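Long-range contacts in flagellar assembly factor FliW (Geobacillus thermodenitrificans, PDB 5DMD), which probably acts as an anti-CsrA protein that relieves translational repression of targets such as flagellin, and binds flagellin during flagellum assembly: residues 58-63 / 93-98; 107-112 / 134-139. The protein carries 1 engineered substitution. One frame throughout, in Å; residues are numbered along the deposited sequence.

Contact 1 of 2, residues 58-63 / 93-98; sequences FVLIEP and YVILTV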
loop_
_atom_site.group_PDB
_atom_site.type_symbol
_atom_site.label_atom_id
_atom_site.label_comp_id
_atom_site.label_asym_id
_atom_site.label_seq_id
_atom_site.Cartn_x
_atom_site.Cartn_y
_atom_site.Cartn_z
ATOM N N PHE A 58 -4.124 -5.641 -3.790
ATOM C CA PHE A 58 -4.145 -4.222 -4.140
ATOM C C PHE A 58 -2.877 -3.808 -4.878
ATOM O O PHE A 58 -1.782 -4.308 -4.595
ATOM C CB PHE A 58 -4.292 -3.375 -2.873
ATOM C CG PHE A 58 -5.488 -3.738 -2.038
ATOM C CD1 PHE A 58 -5.402 -4.705 -1.047
ATOM C CD2 PHE A 58 -6.701 -3.094 -2.238
ATOM C CE1 PHE A 58 -6.514 -5.039 -0.280
ATOM C CE2 PHE A 58 -7.817 -3.416 -1.469
ATOM C CZ PHE A 58 -7.724 -4.386 -0.493
ATOM N N VAL A 59 -3.032 -2.880 -5.825
ATOM C CA VAL A 59 -1.901 -2.355 -6.583
ATOM C C VAL A 59 -1.310 -1.172 -5.832
ATOM O O VAL A 59 -2.007 -0.185 -5.582
ATOM C CB VAL A 59 -2.324 -1.934 -7.997
ATOM C CG1 VAL A 59 -1.121 -1.394 -8.743
ATOM C CG2 VAL A 59 -2.947 -3.111 -8.735
ATOM N N LEU A 60 -0.021 -1.261 -5.502
ATOM C CA LEU A 60 0.680 -0.246 -4.732
ATOM C C LEU A 60 1.774 0.399 -5.568
ATOM O O LEU A 60 2.354 -0.228 -6.461
ATOM C CB LEU A 60 1.344 -0.867 -3.504
ATOM C CG LEU A 60 0.534 -1.058 -2.217
ATOM C CD1 LEU A 60 -0.826 -1.673 -2.453
ATOM C CD2 LEU A 60 1.359 -1.927 -1.272
ATOM N N ILE A 61 2.065 1.660 -5.255
ATOM C CA ILE A 61 3.283 2.315 -5.707
ATOM C C ILE A 61 3.983 2.883 -4.490
ATOM O O ILE A 61 3.359 3.169 -3.462
ATOM C CB ILE A 61 3.045 3.461 -6.718
ATOM C CG1 ILE A 61 2.090 4.519 -6.152
ATOM C CG2 ILE A 61 2.505 2.925 -8.029
ATOM C CD1 ILE A 61 2.144 5.865 -6.896
ATOM N N GLU A 62 5.281 3.058 -4.610
ATOM C CA GLU A 62 5.963 3.927 -3.678
ATOM C C GLU A 62 5.595 5.366 -4.039
ATOM O O GLU A 62 5.768 5.777 -5.195
ATOM C CB GLU A 62 7.463 3.706 -3.804
ATOM C CG GLU A 62 8.277 4.584 -2.904
ATOM C CD GLU A 62 8.602 3.877 -1.616
ATOM O OE1 GLU A 62 8.227 4.395 -0.545
ATOM O OE2 GLU A 62 9.177 2.775 -1.673
ATOM N N PRO A 63 5.050 6.145 -3.104
ATOM C CA PRO A 63 4.408 7.414 -3.494
ATOM C C PRO A 63 5.344 8.424 -4.123
ATOM O O PRO A 63 4.916 9.170 -5.012
ATOM C CB PRO A 63 3.813 7.941 -2.181
ATOM C CG PRO A 63 4.448 7.115 -1.100
ATOM C CD PRO A 63 4.796 5.806 -1.699
ATOM N N TYR A 93 3.750 3.124 1.000
ATOM C CA TYR A 93 3.106 2.823 -0.271
ATOM C C TYR A 93 1.756 3.506 -0.274
ATOM O O TYR A 93 1.169 3.746 0.785
ATOM C CB TYR A 93 2.861 1.313 -0.456
ATOM C CG TYR A 93 4.134 0.494 -0.373
ATOM C CD1 TYR A 93 4.972 0.368 -1.469
ATOM C CD2 TYR A 93 4.502 -0.130 0.809
ATOM C CE1 TYR A 93 6.145 -0.359 -1.390
ATOM C CE2 TYR A 93 5.675 -0.863 0.897
ATOM C CZ TYR A 93 6.485 -0.977 -0.201
ATOM O OH TYR A 93 7.649 -1.714 -0.103
ATOM N N VAL A 94 1.257 3.806 -1.472
ATOM C CA VAL A 94 -0.139 4.210 -1.627
ATOM C C VAL A 94 -0.824 3.284 -2.622
ATOM O O VAL A 94 -0.197 2.750 -3.542
ATOM C CB VAL A 94 -0.310 5.690 -2.026
ATOM C CG1 VAL A 94 0.093 6.610 -0.865
ATOM C CG2 VAL A 94 0.495 6.004 -3.287
ATOM N N ILE A 95 -2.118 3.107 -2.440
ATOM C CA ILE A 95 -2.895 2.188 -3.267
ATOM C C ILE A 95 -3.480 2.913 -4.463
ATOM O O ILE A 95 -4.055 3.997 -4.335
ATOM C CB ILE A 95 -3.985 1.499 -2.432
ATOM C CG1 ILE A 95 -3.328 0.697 -1.319
ATOM C CG2 ILE A 95 -4.866 0.582 -3.300
ATOM C CD1 ILE A 95 -4.298 0.072 -0.360
ATOM N N LEU A 96 -3.371 2.288 -5.630
ATOM C CA LEU A 96 -3.898 2.849 -6.860
ATOM C C LEU A 96 -5.316 2.378 -7.133
ATOM O O LEU A 96 -5.694 1.244 -6.827
ATOM C CB LEU A 96 -3.018 2.451 -8.046
ATOM C CG LEU A 96 -1.532 2.802 -7.996
ATOM C CD1 LEU A 96 -0.885 2.490 -9.350
ATOM C CD2 LEU A 96 -1.329 4.267 -7.616
ATOM N N THR A 97 -6.095 3.262 -7.743
ATOM C CA THR A 97 -7.342 2.893 -8.402
ATOM C C THR A 97 -7.003 2.926 -9.885
ATOM O O THR A 97 -6.919 3.997 -10.492
ATOM C CB THR A 97 -8.449 3.871 -8.034
ATOM O OG1 THR A 97 -8.636 3.834 -6.615
ATOM C CG2 THR A 97 -9.756 3.465 -8.701
ATOM N N VAL A 98 -6.780 1.741 -10.453
ATOM C CA VAL A 98 -6.256 1.605 -11.806
ATOM C C VAL A 98 -7.358 1.877 -12.816
ATOM O O VAL A 98 -8.428 1.259 -12.772
ATOM C CB VAL A 98 -5.642 0.210 -12.011
ATOM C CG1 VAL A 98 -5.038 0.101 -13.404
ATOM C CG2 VAL A 98 -4.577 -0.044 -10.967
HETATM O O HOH W 1 -5.483 -1.439 -6.204
#
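Ile-61 and Leu-96 cross at about a right angle on the face they share with Val-94, all three buried, with partly exposed Val-59 at its margin; this is the apolar centre of 58-63 and 93-98. Leu-96 straddles its partner: CD1 meets Ile-61 CG2 at 3.7 Å, while CD2 lies against Ile-61 CG1. Ile-61 CG1 occupies the crowded position between backbone N and carbonyl carbon (chi1 56°), 3.6 Å from Val-94 CG2. Phe-45 of strand 45-50 touches both Ile-61 and Leu-96. On the reverse face Leu-60 and Ile-95, a non-hydrogen-bonded pair, lie side by side, with Leu-60 CD1 3.6 Å from Ile-95 CG1. Leu-60 CD2 packs on Tyr-93 CB.

Ile-61 and Val-94 exchange two hydrogen bonds, N to O, each 3.0 Å, and Leu-96 N reaches Val-59 O at 2.8 Å, almost straight at 175°. The return link of the same pair is not direct: a water accepts from Val-59 N and donates to Leu-96 O. The chemistry implies a ladder between neighbouring antiparallel strands 57-61 and 90-97, closed directly at Ile-61/Val-94 but half by water at Val-59/Leu-96, where the short segments, at 127° rather than 180°, draw apart.

Contact 2 of 2, residues 107-112 / 134-139; sequences ANLQAP and TKHRLF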
loop_
_atom_site.group_PDB
_atom_site.type_symbol
_atom_site.label_atom_id
_atom_site.label_comp_id
_atom_site.label_asym_id
_atom_site.label_seq_id
_atom_site.Cartn_x
_atom_site.Cartn_y
_atom_site.Cartn_z
ATOM N N ALA A 107 -4.234 7.753 -7.160
ATOM C CA ALA A 107 -3.755 7.195 -5.904
ATOM C C ALA A 107 -4.499 7.822 -4.729
ATOM O O ALA A 107 -4.871 8.997 -4.766
ATOM C CB ALA A 107 -2.260 7.471 -5.731
ATOM N N ASN A 108 -4.709 7.028 -3.675
ATOM C CA ASN A 108 -5.289 7.526 -2.426
ATOM C C ASN A 108 -4.147 7.963 -1.515
ATOM O O ASN A 108 -3.549 7.146 -0.812
ATOM C CB ASN A 108 -6.183 6.476 -1.765
ATOM C CG ASN A 108 -6.907 7.016 -0.535
ATOM O OD1 ASN A 108 -6.462 7.978 0.091
ATOM N ND2 ASN A 108 -8.046 6.417 -0.200
ATOM N N LEU A 109 -3.844 9.266 -1.531
ATOM C CA LEU A 109 -2.795 9.815 -0.680
ATOM C C LEU A 109 -3.246 10.019 0.763
ATOM O O LEU A 109 -2.395 10.214 1.645
ATOM C CB LEU A 109 -2.276 11.127 -1.278
ATOM C CG LEU A 109 -1.732 11.015 -2.702
ATOM C CD1 LEU A 109 -1.122 12.344 -3.119
ATOM C CD2 LEU A 109 -0.721 9.884 -2.822
ATOM N N GLN A 110 -4.553 9.950 1.037
ATOM C CA GLN A 110 -5.037 10.089 2.406
ATOM C C GLN A 110 -4.766 8.857 3.257
ATOM O O GLN A 110 -4.712 8.975 4.485
ATOM C CB GLN A 110 -6.546 10.367 2.411
ATOM C CG GLN A 110 -7.086 10.812 3.765
ATOM C CD GLN A 110 -8.605 10.739 3.856
ATOM O OE1 GLN A 110 -9.298 10.623 2.848
ATOM N NE2 GLN A 110 -9.126 10.822 5.075
ATOM N N ALA A 111 -4.594 7.682 2.651
ATOM C CA ALA A 111 -4.575 6.419 3.392
ATOM C C ALA A 111 -3.401 5.546 2.972
ATOM O O ALA A 111 -3.587 4.460 2.413
ATOM C CB ALA A 111 -5.902 5.677 3.246
ATOM N N PRO A 112 -2.177 5.961 3.287
ATOM C CA PRO A 112 -1.008 5.160 2.913
ATOM C C PRO A 112 -0.894 3.856 3.693
ATOM O O PRO A 112 -1.375 3.720 4.828
ATOM C CB PRO A 112 0.174 6.089 3.237
ATOM C CG PRO A 112 -0.325 6.916 4.361
ATOM C CD PRO A 112 -1.792 7.163 4.053
ATOM N N THR A 134 -8.608 11.191 -1.540
ATOM C CA THR A 134 -8.681 9.789 -1.924
ATOM C C THR A 134 -8.343 9.549 -3.388
ATOM O O THR A 134 -8.140 8.395 -3.780
ATOM C CB THR A 134 -10.072 9.241 -1.589
ATOM O OG1 THR A 134 -11.034 9.801 -2.489
ATOM C CG2 THR A 134 -10.447 9.605 -0.167
ATOM N N LYS A 135 -8.281 10.593 -4.206
ATOM C CA LYS A 135 -7.980 10.439 -5.624
ATOM C C LYS A 135 -7.064 11.578 -6.039
ATOM O O LYS A 135 -7.476 12.743 -6.041
ATOM C CB LYS A 135 -9.262 10.430 -6.459
ATOM C CG LYS A 135 -9.901 9.051 -6.566
ATOM C CD LYS A 135 -11.400 9.100 -6.333
ATOM C CE LYS A 135 -12.147 9.511 -7.586
ATOM N NZ LYS A 135 -13.597 9.173 -7.502
ATOM N N HIS A 136 -5.815 11.243 -6.346
ATOM C CA HIS A 136 -4.870 12.164 -6.969
ATOM C C HIS A 136 -4.377 11.492 -8.244
ATOM O O HIS A 136 -3.833 10.384 -8.185
ATOM C CB HIS A 136 -3.669 12.419 -6.054
ATOM C CG HIS A 136 -3.978 13.224 -4.826
ATOM N ND1 HIS A 136 -3.552 14.523 -4.659
ATOM C CD2 HIS A 136 -4.623 12.893 -3.682
ATOM C CE1 HIS A 136 -3.944 14.969 -3.479
ATOM N NE2 HIS A 136 -4.595 13.997 -2.865
ATOM N N ARG A 137 -4.556 12.160 -9.389
ATOM C CA ARG A 137 -4.024 11.640 -10.646
ATOM C C ARG A 137 -2.511 11.457 -10.587
ATOM O O ARG A 137 -1.773 12.334 -10.131
ATOM C CB ARG A 137 -4.352 12.573 -11.817
ATOM C CG ARG A 137 -5.781 12.512 -12.330
ATOM C CD ARG A 137 -6.007 13.501 -13.493
ATOM N NE ARG A 137 -5.106 13.252 -14.613
ATOM C CZ ARG A 137 -5.367 12.418 -15.612
ATOM N NH1 ARG A 137 -6.483 11.704 -15.643
ATOM N NH2 ARG A 137 -4.477 12.278 -16.591
ATOM N N LEU A 138 -2.052 10.319 -11.114
ATOM C CA LEU A 138 -0.619 10.082 -11.262
ATOM C C LEU A 138 -0.025 10.898 -12.399
ATOM O O LEU A 138 1.185 11.134 -12.416
ATOM C CB LEU A 138 -0.351 8.602 -11.541
ATOM C CG LEU A 138 -0.217 7.666 -10.340
ATOM C CD1 LEU A 138 -1.502 7.600 -9.518
ATOM C CD2 LEU A 138 0.170 6.279 -10.840
ATOM N N PHE A 139 -0.837 11.285 -13.379
ATOM C CA PHE A 139 -0.346 11.938 -14.579
ATOM C C PHE A 139 -1.085 13.248 -14.806
ATOM O O PHE A 139 -2.250 13.391 -14.417
ATOM C CB PHE A 139 -0.555 11.037 -15.809
ATOM C CG PHE A 139 0.104 9.692 -15.682
ATOM C CD1 PHE A 139 1.426 9.513 -16.064
ATOM C CD2 PHE A 139 -0.596 8.610 -15.193
ATOM C CE1 PHE A 139 2.037 8.277 -15.939
ATOM C CE2 PHE A 139 0.007 7.369 -15.065
ATOM C CZ PHE A 139 1.326 7.204 -15.442
#
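A single antiparallel bridge joins 107-112 to 134-139: Ala-107 N donates to His-136 O and His-136 N returns the bond to Ala-107 O, both at 2.9 Å, but the first donor sits 30° out of the carbonyl plane and the second lies in it. The leading side-chain event is a CH-pi contact. Leu-109, its CG anti to its own carbonyl carbon, crosses His-136 at about a right angle and sets CD1 over the ring centre, 3.5 Å from the centroid and 12° off the normal. The imidazole is further fixed through NE2, hydrogen-bonded to the backbone N of Lys-133; since that amide can only donate, NE2 would act as acceptor, consistent with a neutral ring.

Thr-134 is covered differently. Asn-108, its CG anti to the backbone N (chi1 -174°), runs alongside it, with ND2 3.7 Å from Thr-134 CB, while OD1 accepts weak hydrogen bonds from Gln-110 N, as in an Asx turn, and from Ala-111 N. The extended Gln-110 lies along the same residue and brings OE1 to 3.4 Å from Thr-134 CG2. At the far end Leu-138 CD1 closes on Ala-107 CB at 3.9 Å and comes to 3.6 Å from Ala-107 N.

Strand 106-116 pairs with 136-137 at Ala-107 and, through Asn-108, with 90-97 across its other edge, where Val-94 touches both Ala-107 and Leu-109, and Leu-96 packs on Ala-107 and Leu-138; further on it also pairs with 121-124.

Along the chain the two contacts are in series, neither enclosing nor crossing the other. Contact 1 closes first, when strand 90-97 returns to strand 57-61 after 29 intervening residues that include helix 76-81. The chain then passes into strand 106-116, and contact 2 closes a second excursion of 21 residues, carrying strand 121-124, as 134-139 comes back. Strands 90-97 and 106-116 are neighbours, so both closures lie on one antiparallel sheet with centres about 8 Å apart. They meet directly: Ile-95 O and Asn-108 N probably form a hydrogen bond at 3.2 Å, and Val-94 CG1 packs on Asn-108 O. Together they tie the middle of the sheet to its C-terminal strand.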